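Local coordinates for protein 303aa long hypothetical esterase (Sulfolobus tokodaii, PDB 3AIN) that probably hydrolyses carboxylic ester bonds, as a thermostable carboxylesterase of the hormone-sensitive-lipase-like group of alpha/beta hydrolases, at residues A140-D143 against S144-L148; A177-A180 against I181-K185; S201-L204 against I205-S208; V296-F299 against P300-E303. The protein carries 1 engineered substitution. All blocks are in the same frame, centred on the assembly; numbering follows the deposited sequence.

Contact 1 of 4, residues A140-D143 against S144-L148; sequences AVVD and SFDAL
Ser144 holds the carbonyl of Ala140 with two bonds: its hydroxyl OG donates to Ala140 O at 2.7 Å, and its backbone N reaches the same oxygen at 3.0 Å. The two donors come from opposite faces of the carbonyl plane. Ser144 OG can do this because it is turned to the side of its own backbone N (chi1 -61°), which brings it back over the preceding turn of helix 139-153. The regular helical bonds follow, among them Asp146 N to Val142 O at 2.9 Å.

On another side of the helix a water ties two carboxylates together, donating to Asp143 OD1 (2.9 Å) and to Asp146 OD2 (2.8 Å). Asp143 OD1 also forms a salt bridge with Arg130, while Asp146 OD2 is hydrogen-bonded to Ser73 and Asp146 OD1 pairs with Lys149. Farther out, Val142 and Asp146 run side by side, pointing the same way, with Val142 CG1 3.4 Å from Asp146 OD2. A serine bonded to the carbonyl four residues back is a common intrahelical arrangement; here the helix belongs to the alpha/beta hydrolase fold and packs on helix 171-185 and strand 92-96.

With Asp143 OD1 and Asp146 OD2 only 4.8 Å apart, the two acids would be expected to repel. The shared water and the separate cations Arg130 and Lys149 probably offset that, so both buried carboxylates can plausibly remain charged.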
ATOM      1  N   ALA A 140       5.605  24.196 -17.416  1.00 13.25           N
ATOM      2  CA  ALA A 140       5.188  23.479 -16.210  1.00 12.79           C
ATOM      3  C   ALA A 140       6.384  22.979 -15.405  1.00 11.28           C
ATOM      4  O   ALA A 140       6.345  22.960 -14.179  1.00 12.01           O
ATOM      5  CB  ALA A 140       4.245  22.313 -16.579  1.00 13.69           C
ATOM      6  N   VAL A 141       7.405  22.493 -16.110  1.00 11.78           N
ATOM      7  CA  VAL A 141       8.616  21.994 -15.474  1.00 10.96           C
ATOM      8  C   VAL A 141       9.402  23.129 -14.815  1.00 12.52           C
ATOM      9  O   VAL A 141       9.911  22.987 -13.689  1.00 14.10           O
ATOM     10  CB  VAL A 141       9.507  21.294 -16.516  1.00 10.93           C
ATOM     11  CG1 VAL A 141      10.846  20.884 -15.901  1.00 12.48           C
ATOM     12  CG2 VAL A 141       8.768  20.090 -17.063  1.00 14.26           C
ATOM     13  N   VAL A 142       9.550  24.231 -15.546  1.00 12.49           N
ATOM     14  CA  VAL A 142      10.265  25.377 -14.993  1.00 15.42           C
ATOM     15  C   VAL A 142       9.598  25.830 -13.682  1.00 13.27           C
ATOM     16  O   VAL A 142      10.273  26.036 -12.680  1.00 15.64           O
ATOM     17  CB  VAL A 142      10.305  26.550 -15.996  1.00 16.09           C
ATOM     18  CG1 VAL A 142      10.838  27.827 -15.311  1.00 17.34           C
ATOM     19  CG2 VAL A 142      11.187  26.202 -17.202  1.00 18.50           C
ATOM     20  N   ASP A 143       8.276  26.038 -13.719  1.00 13.21           N
ATOM     21  CA  ASP A 143       7.551  26.420 -12.509  1.00 12.73           C
ATOM     22  C   ASP A 143       7.675  25.385 -11.391  1.00 13.68           C
ATOM     23  O   ASP A 143       7.801  25.734 -10.215  1.00 12.01           O
ATOM     24  CB  ASP A 143       6.071  26.660 -12.804  1.00 12.92           C
ATOM     25  CG  ASP A 143       5.837  27.878 -13.657  1.00 18.53           C
ATOM     26  OD1 ASP A 143       6.816  28.555 -14.022  1.00 17.22           O
ATOM     27  OD2 ASP A 143       4.667  28.111 -14.020  1.00 17.02           O
ATOM     28  N   SER A 144       7.534  24.109 -11.733  1.00 14.81           N
ATOM     29  CA  SER A 144       7.603  23.075 -10.697  1.00 10.98           C
ATOM     30  C   SER A 144       8.943  23.033  -9.996  1.00 12.76           C
ATOM     31  O   SER A 144       9.002  22.920  -8.768  1.00 12.59           O
ATOM     32  CB  SER A 144       7.225  21.701 -11.274  1.00  9.60           C
ATOM     33  OG  SER A 144       5.876  21.735 -11.769  1.00 10.84           O
ATOM     34  N   PHE A 145      10.023  23.192 -10.765  1.00 12.76           N
ATOM     35  CA  PHE A 145      11.362  23.157 -10.179  1.00 14.16           C
ATOM     36  C   PHE A 145      11.604  24.463  -9.409  1.00 13.45           C
ATOM     37  O   PHE A 145      12.170  24.446  -8.329  1.00 15.60           O
ATOM     38  CB  PHE A 145      12.423  23.014 -11.276  1.00 13.70           C
ATOM     39  CG  PHE A 145      13.812  22.955 -10.748  1.00 16.96           C
ATOM     40  CD1 PHE A 145      14.150  21.985  -9.818  1.00 21.13           C
ATOM     41  CD2 PHE A 145      14.621  24.071 -10.852  1.00 21.71           C
ATOM     42  CE1 PHE A 145      15.406  21.994  -9.207  1.00 24.17           C
ATOM     43  CE2 PHE A 145      15.903  24.059 -10.304  1.00 32.34           C
ATOM     44  CZ  PHE A 145      16.270  23.044  -9.440  1.00 30.72           C
ATOM     45  N   ASP A 146      11.200  25.581  -9.992  1.00 15.74           N
ATOM     46  CA  ASP A 146      11.409  26.891  -9.332  1.00 15.58           C
ATOM     47  C   ASP A 146      10.689  26.879  -7.978  1.00 17.92           C
ATOM     48  O   ASP A 146      11.228  27.364  -6.976  1.00 16.49           O
ATOM     49  CB  ASP A 146      10.840  28.037 -10.181  1.00 16.55           C
ATOM     50  CG  ASP A 146      11.725  28.389 -11.379  1.00 17.15           C
ATOM     51  OD1 ASP A 146      12.845  27.839 -11.500  1.00 17.75           O
ATOM     52  OD2 ASP A 146      11.273  29.183 -12.216  1.00 19.86           O
ATOM     53  N   ALA A 147       9.465  26.346  -7.946  1.00 14.19           N
ATOM     54  CA  ALA A 147       8.741  26.223  -6.661  1.00 11.97           C
ATOM     55  C   ALA A 147       9.468  25.325  -5.674  1.00 15.53           C
ATOM     56  O   ALA A 147       9.565  25.656  -4.484  1.00 13.75           O
ATOM     57  CB  ALA A 147       7.276  25.723  -6.905  1.00 14.46           C
ATOM     58  N   LEU A 148       9.963  24.178  -6.118  1.00 12.22           N
ATOM     59  CA  LEU A 148      10.666  23.313  -5.199  1.00 12.99           C
ATOM     60  C   LEU A 148      11.904  23.989  -4.616  1.00 13.21           C
ATOM     61  O   LEU A 148      12.129  23.948  -3.504  1.00 14.40           O
ATOM     62  CB  LEU A 148      11.060  22.017  -5.878  1.00 20.00           C
ATOM     63  CG  LEU A 148      11.816  20.956  -5.104  1.00 20.00           C
ATOM     64  CD1 LEU A 148      13.185  21.406  -4.981  1.00 20.00           C
ATOM     65  CD2 LEU A 148      11.255  20.715  -3.765  1.00 20.00           C
TER
HETATM   66  O   HOH W   1       8.872  30.366 -13.168  1.00 20.63           O

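Contact 2 of 4, residues A177-A180 against I181-K185; sequences AVTA and ILSKK
Helical i-to-i+4 bonds carry the chain from Ala177-Ala180 into Ile181-Lys185, Leu182 N meeting Val178 O at 2.9 Å and Lys184 N meeting Ala180 O at 3.2 Å. Ser183 grips Thr179 O twice: Ser183 N lies 2.9 Å from Thr179 O, and Ser183 OG lies 2.7 Å from Thr179 O. The hydroxyl sits above the carbonyl plane, 41° out of it, on the face opposite the amide N-H. Thr179 turns its own hydroxyl backwards, OG1 bonding to Leu175 O one turn earlier.

Val178 and Leu182 lie alongside each other and point the same way, touching through Val178 CG1 and Leu182 CD1 at 3.9 Å. Ile181 brings CG1 to 3.5 Å from Ala177 O, and its side chain packs on Tyr272, Pro244 and Leu252. Lys184 bends at its third torsion (chi3 97°) and delivers NZ to the backbone oxygens of Asn250 and Asp248.

Helix 171-185 is the crossover of the beta-alpha-beta unit between strands 164-169 and 192-196. Both hydroxyls here donate to carbonyls of their own helix; these buried groups are thus satisfied within it, where it packs on Ser144 and Leu148 of helix 139-153.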
ATOM      1  N   ALA A 177       8.636  13.751 -10.639  1.00 10.34           N
ATOM      2  CA  ALA A 177       9.800  12.942 -11.047  1.00 10.40           C
ATOM      3  C   ALA A 177      10.884  13.821 -11.691  1.00 12.21           C
ATOM      4  O   ALA A 177      12.062  13.690 -11.371  1.00 10.77           O
ATOM      5  CB  ALA A 177       9.398  11.811 -11.966  1.00 10.01           C
ATOM      6  N   VAL A 178      10.471  14.711 -12.573  1.00  9.72           N
ATOM      7  CA  VAL A 178      11.397  15.596 -13.295  1.00 11.89           C
ATOM      8  C   VAL A 178      12.049  16.580 -12.335  1.00 13.84           C
ATOM      9  O   VAL A 178      13.282  16.784 -12.369  1.00 13.30           O
ATOM     10  CB  VAL A 178      10.652  16.328 -14.432  1.00  9.65           C
ATOM     11  CG1 VAL A 178      11.517  17.431 -15.050  1.00 11.19           C
ATOM     12  CG2 VAL A 178      10.235  15.311 -15.496  1.00 11.09           C
ATOM     13  N   THR A 179      11.264  17.074 -11.387  1.00 13.20           N
ATOM     14  CA  THR A 179      11.791  17.984 -10.358  1.00 13.14           C
ATOM     15  C   THR A 179      12.856  17.322  -9.503  1.00 14.98           C
ATOM     16  O   THR A 179      13.908  17.918  -9.229  1.00 13.96           O
ATOM     17  CB  THR A 179      10.646  18.509  -9.461  1.00 12.26           C
ATOM     18  OG1 THR A 179       9.799  19.333 -10.279  1.00 15.23           O
ATOM     19  CG2 THR A 179      11.195  19.374  -8.353  1.00 15.24           C
ATOM     20  N   ALA A 180      12.634  16.053  -9.159  1.00 12.59           N
ATOM     21  CA  ALA A 180      13.651  15.301  -8.437  1.00 13.59           C
ATOM     22  C   ALA A 180      14.940  15.113  -9.240  1.00 15.59           C
ATOM     23  O   ALA A 180      16.032  15.295  -8.687  1.00 15.92           O
ATOM     24  CB  ALA A 180      13.113  13.960  -7.967  1.00 11.52           C
ATOM     25  N   ILE A 181      14.821  14.861 -10.540  1.00 14.27           N
ATOM     26  CA  ILE A 181      16.012  14.750 -11.400  1.00 13.52           C
ATOM     27  C   ILE A 181      16.752  16.083 -11.432  1.00 14.26           C
ATOM     28  O   ILE A 181      17.980  16.119 -11.323  1.00 16.42           O
ATOM     29  CB  ILE A 181      15.661  14.284 -12.827  1.00 15.32           C
ATOM     30  CG1 ILE A 181      15.193  12.815 -12.774  1.00 11.66           C
ATOM     31  CG2 ILE A 181      16.897  14.403 -13.782  1.00 14.75           C
ATOM     32  CD1 ILE A 181      14.302  12.434 -13.915  1.00 11.88           C
ATOM     33  N   LEU A 182      16.009  17.169 -11.630  1.00 14.07           N
ATOM     34  CA  LEU A 182      16.641  18.496 -11.725  1.00 16.08           C
ATOM     35  C   LEU A 182      17.297  18.923 -10.411  1.00 18.67           C
ATOM     36  O   LEU A 182      18.284  19.661 -10.426  1.00 18.58           O
ATOM     37  CB  LEU A 182      15.620  19.548 -12.163  1.00 15.92           C
ATOM     38  CG  LEU A 182      15.108  19.416 -13.598  1.00 18.97           C
ATOM     39  CD1 LEU A 182      13.900  20.322 -13.848  1.00 16.24           C
ATOM     40  CD2 LEU A 182      16.196  19.633 -14.653  1.00 21.70           C
ATOM     41  N   SER A 183      16.733  18.467  -9.293  1.00 15.77           N
ATOM     42  CA  SER A 183      17.248  18.768  -7.949  1.00 19.05           C
ATOM     43  C   SER A 183      18.598  18.105  -7.704  1.00 27.20           C
ATOM     44  O   SER A 183      19.512  18.706  -7.132  1.00 21.30           O
ATOM     45  CB  SER A 183      16.235  18.318  -6.878  1.00 20.10           C
ATOM     46  OG  SER A 183      15.018  19.049  -6.982  1.00 23.69           O
ATOM     47  N   LYS A 184      18.753  16.886  -8.202  1.00 28.61           N
ATOM     48  CA  LYS A 184      20.023  16.182  -8.080  1.00 32.07           C
ATOM     49  C   LYS A 184      21.137  16.991  -8.748  1.00 34.01           C
ATOM     50  O   LYS A 184      22.198  17.229  -8.155  1.00 33.47           O
ATOM     51  CB  LYS A 184      19.906  14.780  -8.695  1.00 30.46           C
ATOM     52  CG  LYS A 184      21.159  14.286  -9.374  1.00 38.53           C
ATOM     53  CD  LYS A 184      21.082  12.786  -9.612  1.00 34.77           C
ATOM     54  CE  LYS A 184      20.625  12.475 -11.023  1.00 29.92           C
ATOM     55  NZ  LYS A 184      21.153  11.139 -11.494  1.00 23.96           N
ATOM     56  N   LYS A 185      20.793  17.603  -9.874  1.00 35.36           N
ATOM     57  CA  LYS A 185      21.756  18.323 -10.687  1.00 35.75           C
ATOM     58  C   LYS A 185      22.227  19.593  -9.994  1.00 37.26           C
ATOM     59  O   LYS A 185      23.352  20.030 -10.208  1.00 36.15           O
ATOM     60  CB  LYS A 185      21.155  18.663 -12.051  1.00 37.23           C
ATOM     61  CG  LYS A 185      20.536  17.471 -12.771  1.00 38.26           C
ATOM     62  CD  LYS A 185      19.860  17.906 -14.070  1.00 47.54           C
ATOM     63  CE  LYS A 185      20.673  17.506 -15.289  1.00 59.82           C
ATOM     64  NZ  LYS A 185      20.265  16.171 -15.812  1.00 62.08           N
TER

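Contact 3 of 4, residues S201-L204 against I205-S208; sequences SFDL and ITKS
Asp203 reaches across to Ile205 and Thr206 with its carboxylate. From CB the chain runs to CG, which is trans to the backbone N (chi1 -179°); that turn carries the carboxylate to the two residues leading into helix 207-212. From CG the group forks. OD1 takes two backbone N-H groups: Thr206 N, 2.9 Å away in a nearly straight bond (173°), lies on the syn lone pair of OD1, while Ile205 N, also 2.9 Å from OD1, comes to the anti side and stands 30° out of the carboxylate plane. The other branch, OD2, offers its own syn lone pair to the hydroxyl of Thr206, which donates from OG1 at 2.6 Å. Thr206 CG2 leans against the same end at 3.5 Å from Asp203 OD2, and the two side chains cross at about a right angle.

Three bonds therefore fix the rotation of the carboxylate, two of them from consecutive amides. Beside it, Ile205 CG1 passes 3.7 Å from Asp203 OD1. Thr206 OG1 lies between its backbone N and carbonyl carbon, from where it also makes a weak bond to Leu209 N in the first turn of the helix. Leu204 O is bonded to the hydroxyl of Tyr210, and Asp203 touches Gln268 of helix 266-278.

The bond from Ile205 N to Asp203 OD1 closes an Asx turn, and Thr206 follows as the N-cap residue: an Asx turn followed by an N-capped helix start, at the passage from the loop after strand 192-196 into helix 207-212.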
ATOM      1  N   SER A 201       6.931   8.431 -19.833  1.00 11.04           N
ATOM      2  CA  SER A 201       7.470   8.294 -21.167  1.00 13.27           C
ATOM      3  C   SER A 201       6.374   8.499 -22.203  1.00 11.29           C
ATOM      4  O   SER A 201       5.273   7.964 -22.052  1.00 11.97           O
ATOM      5  CB  SER A 201       8.099   6.884 -21.330  1.00 12.78           C
ATOM      6  OG  SER A 201       8.791   6.756 -22.578  1.00 15.09           O
ATOM      7  N   PHE A 202       6.753   9.028 -23.360  1.00 12.41           N
ATOM      8  CA  PHE A 202       5.962   8.802 -24.565  1.00 12.05           C
ATOM      9  C   PHE A 202       5.900   7.299 -24.829  1.00 12.75           C
ATOM     10  O   PHE A 202       6.909   6.609 -24.705  1.00 12.04           O
ATOM     11  CB  PHE A 202       6.636   9.504 -25.748  1.00 11.13           C
ATOM     12  CG  PHE A 202       5.897   9.354 -27.039  1.00 11.11           C
ATOM     13  CD1 PHE A 202       6.376   8.522 -28.035  1.00 14.06           C
ATOM     14  CD2 PHE A 202       4.699  10.032 -27.256  1.00 14.88           C
ATOM     15  CE1 PHE A 202       5.720   8.432 -29.277  1.00 17.00           C
ATOM     16  CE2 PHE A 202       4.006   9.886 -28.461  1.00 18.48           C
ATOM     17  CZ  PHE A 202       4.478   9.016 -29.437  1.00 17.74           C
ATOM     18  N   ASP A 203       4.744   6.811 -25.210  1.00  9.89           N
ATOM     19  CA  ASP A 203       4.502   5.381 -25.277  1.00  9.85           C
ATOM     20  C   ASP A 203       3.618   4.985 -26.433  1.00 11.78           C
ATOM     21  O   ASP A 203       2.547   5.426 -26.521  1.00 11.76           O
ATOM     22  CB  ASP A 203       3.907   4.949 -23.930  1.00  7.80           C
ATOM     23  CG  ASP A 203       3.598   3.446 -23.812  1.00 10.39           C
ATOM     24  OD1 ASP A 203       4.057   2.699 -24.599  1.00 10.75           O
ATOM     25  OD2 ASP A 203       2.896   3.104 -22.886  1.00 11.51           O
ATOM     26  N   LEU A 204       4.123   4.147 -27.322  1.00 10.09           N
ATOM     27  CA  LEU A 204       3.336   3.513 -28.359  1.00  8.45           C
ATOM     28  C   LEU A 204       3.422   1.990 -28.296  1.00 11.02           C
ATOM     29  O   LEU A 204       2.976   1.349 -29.161  1.00 10.50           O
ATOM     30  CB  LEU A 204       3.764   3.938 -29.756  1.00 20.00           C
ATOM     31  CG  LEU A 204       3.555   5.400 -30.070  1.00 20.00           C
ATOM     32  CD1 LEU A 204       4.176   5.694 -31.438  1.00 20.00           C
ATOM     33  CD2 LEU A 204       2.098   5.739 -30.097  1.00 20.00           C
ATOM     34  N   ILE A 205       3.998   1.484 -27.209  1.00  8.58           N
ATOM     35  CA  ILE A 205       4.328   0.075 -27.132  1.00  8.81           C
ATOM     36  C   ILE A 205       3.947  -0.736 -25.890  1.00  8.00           C
ATOM     37  O   ILE A 205       3.907  -1.892 -25.981  1.00  9.04           O
ATOM     38  CB  ILE A 205       5.850  -0.148 -27.368  1.00  8.62           C
ATOM     39  CG1 ILE A 205       6.646   0.669 -26.385  1.00 10.00           C
ATOM     40  CG2 ILE A 205       6.230   0.266 -28.730  1.00 10.18           C
ATOM     41  CD1 ILE A 205       8.118   0.424 -26.445  1.00  8.84           C
ATOM     42  N   THR A 206       3.730  -0.129 -24.739  1.00  8.88           N
ATOM     43  CA  THR A 206       3.414  -1.000 -23.599  1.00  8.05           C
ATOM     44  C   THR A 206       2.113  -1.783 -23.755  1.00 11.45           C
ATOM     45  O   THR A 206       1.146  -1.298 -24.311  1.00  9.77           O
ATOM     46  CB  THR A 206       3.424  -0.295 -22.211  1.00  9.78           C
ATOM     47  OG1 THR A 206       2.394   0.700 -22.166  1.00  9.62           O
ATOM     48  CG2 THR A 206       4.818   0.380 -21.943  1.00  7.82           C
ATOM     49  N   LYS A 207       2.070  -2.962 -23.167  1.00  9.77           N
ATOM     50  CA  LYS A 207       0.881  -3.784 -23.234  1.00  8.11           C
ATOM     51  C   LYS A 207      -0.285  -3.099 -22.509  1.00  9.88           C
ATOM     52  O   LYS A 207      -1.422  -3.140 -22.991  1.00 10.14           O
ATOM     53  CB  LYS A 207       1.173  -5.170 -22.658  1.00 13.37           C
ATOM     54  CG  LYS A 207      -0.068  -6.078 -22.623  1.00 19.96           C
ATOM     55  CD  LYS A 207       0.272  -7.481 -23.083  1.00 39.89           C
ATOM     56  CE  LYS A 207      -0.969  -8.372 -23.088  1.00 43.07           C
ATOM     57  NZ  LYS A 207      -1.386  -8.692 -24.480  1.00 46.71           N
ATOM     58  N   SER A 208      -0.008  -2.463 -21.373  1.00  9.82           N
ATOM     59  CA  SER A 208      -1.084  -1.737 -20.660  1.00  9.56           C
ATOM     60  C   SER A 208      -1.701  -0.617 -21.502  1.00 10.49           C
ATOM     61  O   SER A 208      -2.910  -0.355 -21.419  1.00 10.22           O
ATOM     62  CB  SER A 208      -0.626  -1.241 -19.272  1.00 10.68           C
ATOM     63  OG  SER A 208       0.398  -0.253 -19.393  1.00  9.66           O
TER

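Contact 4 of 4, residues V296-F299 against P300-E303; sequences VSFF and PFIE
A tight turn closes between Phe298 and Phe301, a beta turn of type I/III with Phe299 and Pro300 at its corners, and it runs on into an alpha-turn as far as Ile302. One oxygen serves both: Phe298 O accepts from Phe301 N at 3.0 Å and from Ile302 N at 2.9 Å, the two amides coming from opposite faces of its plane.

Phe299 is turned so that CG lies between its own backbone N and carbonyl carbon (chi1 67°), and this sets the ring against the next residue. Pro300 CD then stands over one face in a CH-pi contact, 3.5 Å from the centroid of the Phe299 ring and 19° off its normal.

The turn belongs to the loop between strand 283-288 and the C-terminal helix 303-321, the connection that in alpha/beta hydrolases generally carries the catalytic histidine. Ile302 is the N-cap residue of that helix, and the side chain of Ser297 is about 5 Å from a bound phosphate ion, probably from the crystallisation liquor.

On the other side of the turn, Phe298 and Phe301 meet rim to rim, Phe298 CD1 to Phe301 CZ at 3.6 Å, with the planes at 37°. Phe298 O also lies over one face of the Phe301 ring, toward its rim. Ile302 CD1 closes on Phe298 CB at 3.6 Å. Phe299 packs on Leu112 and Ala115 of helix 110-120, and Glu303 forms a salt bridge to Lys318 of the second subunit.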
ATOM      1  N   VAL A 296      -7.078   7.915  -7.005  1.00  9.95           N
ATOM      2  CA  VAL A 296      -6.760   8.560  -5.733  1.00  9.63           C
ATOM      3  C   VAL A 296      -7.510   9.879  -5.570  1.00 11.80           C
ATOM      4  O   VAL A 296      -7.919  10.228  -4.456  1.00 13.12           O
ATOM      5  CB  VAL A 296      -5.250   8.783  -5.600  1.00  9.75           C
ATOM      6  CG1 VAL A 296      -4.942   9.648  -4.355  1.00 16.04           C
ATOM      7  CG2 VAL A 296      -4.534   7.411  -5.487  1.00 11.65           C
ATOM      8  N   SER A 297      -7.820  10.531  -6.687  1.00 12.55           N
ATOM      9  CA  SER A 297      -8.652  11.746  -6.658  1.00 13.21           C
ATOM     10  C   SER A 297     -10.060  11.441  -6.200  1.00 15.10           C
ATOM     11  O   SER A 297     -10.775  12.339  -5.726  1.00 14.96           O
ATOM     12  CB  SER A 297      -8.695  12.387  -8.053  1.00 12.91           C
ATOM     13  OG  SER A 297      -7.466  13.038  -8.299  1.00 15.64           O
ATOM     14  N   PHE A 298     -10.504  10.219  -6.469  1.00 13.96           N
ATOM     15  CA  PHE A 298     -11.859   9.807  -6.110  1.00 17.28           C
ATOM     16  C   PHE A 298     -11.937   9.075  -4.770  1.00 17.38           C
ATOM     17  O   PHE A 298     -12.900   8.352  -4.523  1.00 16.86           O
ATOM     18  CB  PHE A 298     -12.465   8.974  -7.241  1.00 18.02           C
ATOM     19  CG  PHE A 298     -12.453   9.678  -8.560  1.00 22.87           C
ATOM     20  CD1 PHE A 298     -13.217  10.819  -8.746  1.00 35.10           C
ATOM     21  CD2 PHE A 298     -11.638   9.244  -9.585  1.00 32.47           C
ATOM     22  CE1 PHE A 298     -13.129  11.541  -9.914  1.00 38.70           C
ATOM     23  CE2 PHE A 298     -11.570   9.947 -10.772  1.00 40.21           C
ATOM     24  CZ  PHE A 298     -12.261  11.133 -10.905  1.00 31.65           C
ATOM     25  N   PHE A 299     -11.038   9.426  -3.843  1.00 14.75           N
ATOM     26  CA  PHE A 299     -10.981   8.784  -2.530  1.00 15.26           C
ATOM     27  C   PHE A 299     -12.279   8.781  -1.725  1.00 16.62           C
ATOM     28  O   PHE A 299     -12.476   7.886  -0.921  1.00 17.15           O
ATOM     29  CB  PHE A 299      -9.818   9.320  -1.676  1.00 15.94           C
ATOM     30  CG  PHE A 299      -9.976  10.767  -1.267  1.00 15.84           C
ATOM     31  CD1 PHE A 299     -10.535  11.097  -0.037  1.00 18.38           C
ATOM     32  CD2 PHE A 299      -9.516  11.789  -2.084  1.00 13.18           C
ATOM     33  CE1 PHE A 299     -10.673  12.427   0.343  1.00 18.35           C
ATOM     34  CE2 PHE A 299      -9.682  13.129  -1.738  1.00 16.97           C
ATOM     35  CZ  PHE A 299     -10.256  13.451  -0.510  1.00 18.67           C
ATOM     36  N   PRO A 300     -13.121   9.826  -1.856  1.00 22.07           N
ATOM     37  CA  PRO A 300     -14.335   9.817  -1.037  1.00 23.23           C
ATOM     38  C   PRO A 300     -15.241   8.640  -1.362  1.00 23.71           C
ATOM     39  O   PRO A 300     -16.080   8.276  -0.545  1.00 28.99           O
ATOM     40  CB  PRO A 300     -15.030  11.142  -1.411  1.00 23.94           C
ATOM     41  CG  PRO A 300     -13.946  12.019  -1.884  1.00 26.77           C
ATOM     42  CD  PRO A 300     -12.983  11.088  -2.609  1.00 21.61           C
ATOM     43  N   PHE A 301     -15.148   8.106  -2.571  1.00 21.35           N
ATOM     44  CA  PHE A 301     -16.062   7.043  -2.954  1.00 27.96           C
ATOM     45  C   PHE A 301     -15.429   5.808  -3.561  1.00 24.52           C
ATOM     46  O   PHE A 301     -16.119   4.814  -3.793  1.00 25.07           O
ATOM     47  CB  PHE A 301     -17.166   7.560  -3.870  1.00 32.38           C
ATOM     48  CG  PHE A 301     -16.725   8.634  -4.803  1.00 38.60           C
ATOM     49  CD1 PHE A 301     -16.833   9.968  -4.434  1.00 47.08           C
ATOM     50  CD2 PHE A 301     -16.397   8.330  -6.112  1.00 49.25           C
ATOM     51  CE1 PHE A 301     -16.474  10.974  -5.306  1.00 51.25           C
ATOM     52  CE2 PHE A 301     -16.063   9.335  -7.004  1.00 53.69           C
ATOM     53  CZ  PHE A 301     -16.084  10.657  -6.592  1.00 56.41           C
ATOM     54  N   ILE A 302     -14.112   5.844  -3.766  1.00 18.71           N
ATOM     55  CA  ILE A 302     -13.360   4.642  -4.132  1.00 15.85           C
ATOM     56  C   ILE A 302     -12.425   4.362  -2.958  1.00 16.55           C
ATOM     57  O   ILE A 302     -11.475   5.116  -2.709  1.00 15.00           O
ATOM     58  CB  ILE A 302     -12.538   4.861  -5.415  1.00 17.71           C
ATOM     59  CG1 ILE A 302     -13.462   5.219  -6.587  1.00 19.30           C
ATOM     60  CG2 ILE A 302     -11.704   3.608  -5.780  1.00 16.77           C
ATOM     61  CD1 ILE A 302     -12.747   5.484  -7.871  1.00 35.71           C
ATOM     62  N   GLU A 303     -12.761   3.342  -2.184  1.00 13.25           N
ATOM     63  CA  GLU A 303     -12.108   3.143  -0.890  1.00 13.51           C
ATOM     64  C   GLU A 303     -10.619   2.857  -1.062  1.00 12.70           C
ATOM     65  O   GLU A 303      -9.795   3.243  -0.216  1.00 12.32           O
ATOM     66  CB  GLU A 303     -12.785   1.997  -0.125  1.00 15.51           C
ATOM     67  CG  GLU A 303     -12.335   1.874   1.321  1.00 16.20           C
ATOM     68  CD  GLU A 303     -12.787   3.051   2.185  1.00 27.11           C
ATOM     69  OE1 GLU A 303     -13.447   3.980   1.655  1.00 27.11           O
ATOM     70  OE2 GLU A 303     -12.218   3.197   3.277  1.00 25.08           O
TER

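All four contacts are local and come in series along the chain. Contacts 1 and 2 are neighbours in space, their centres 10 Å apart: helices 139-153 and 171-185 pack on each other through Val141 against Val178, and Ser144 and Leu148 against Thr179. They lie on the same side of the chain's centre. Contact 4 lies on the opposite side, its centre 28 Å from that of contact 1, where the last strand hands over to the C-terminal helix. Contact 3 touches none of the others; its centre is 23 Å from that of contact 2 and 26 Å from those of contacts 1 and 4. Contacts 1 and 2 are mostly buried turns within helices, contacts 3 and 4 surface turns leading into helices.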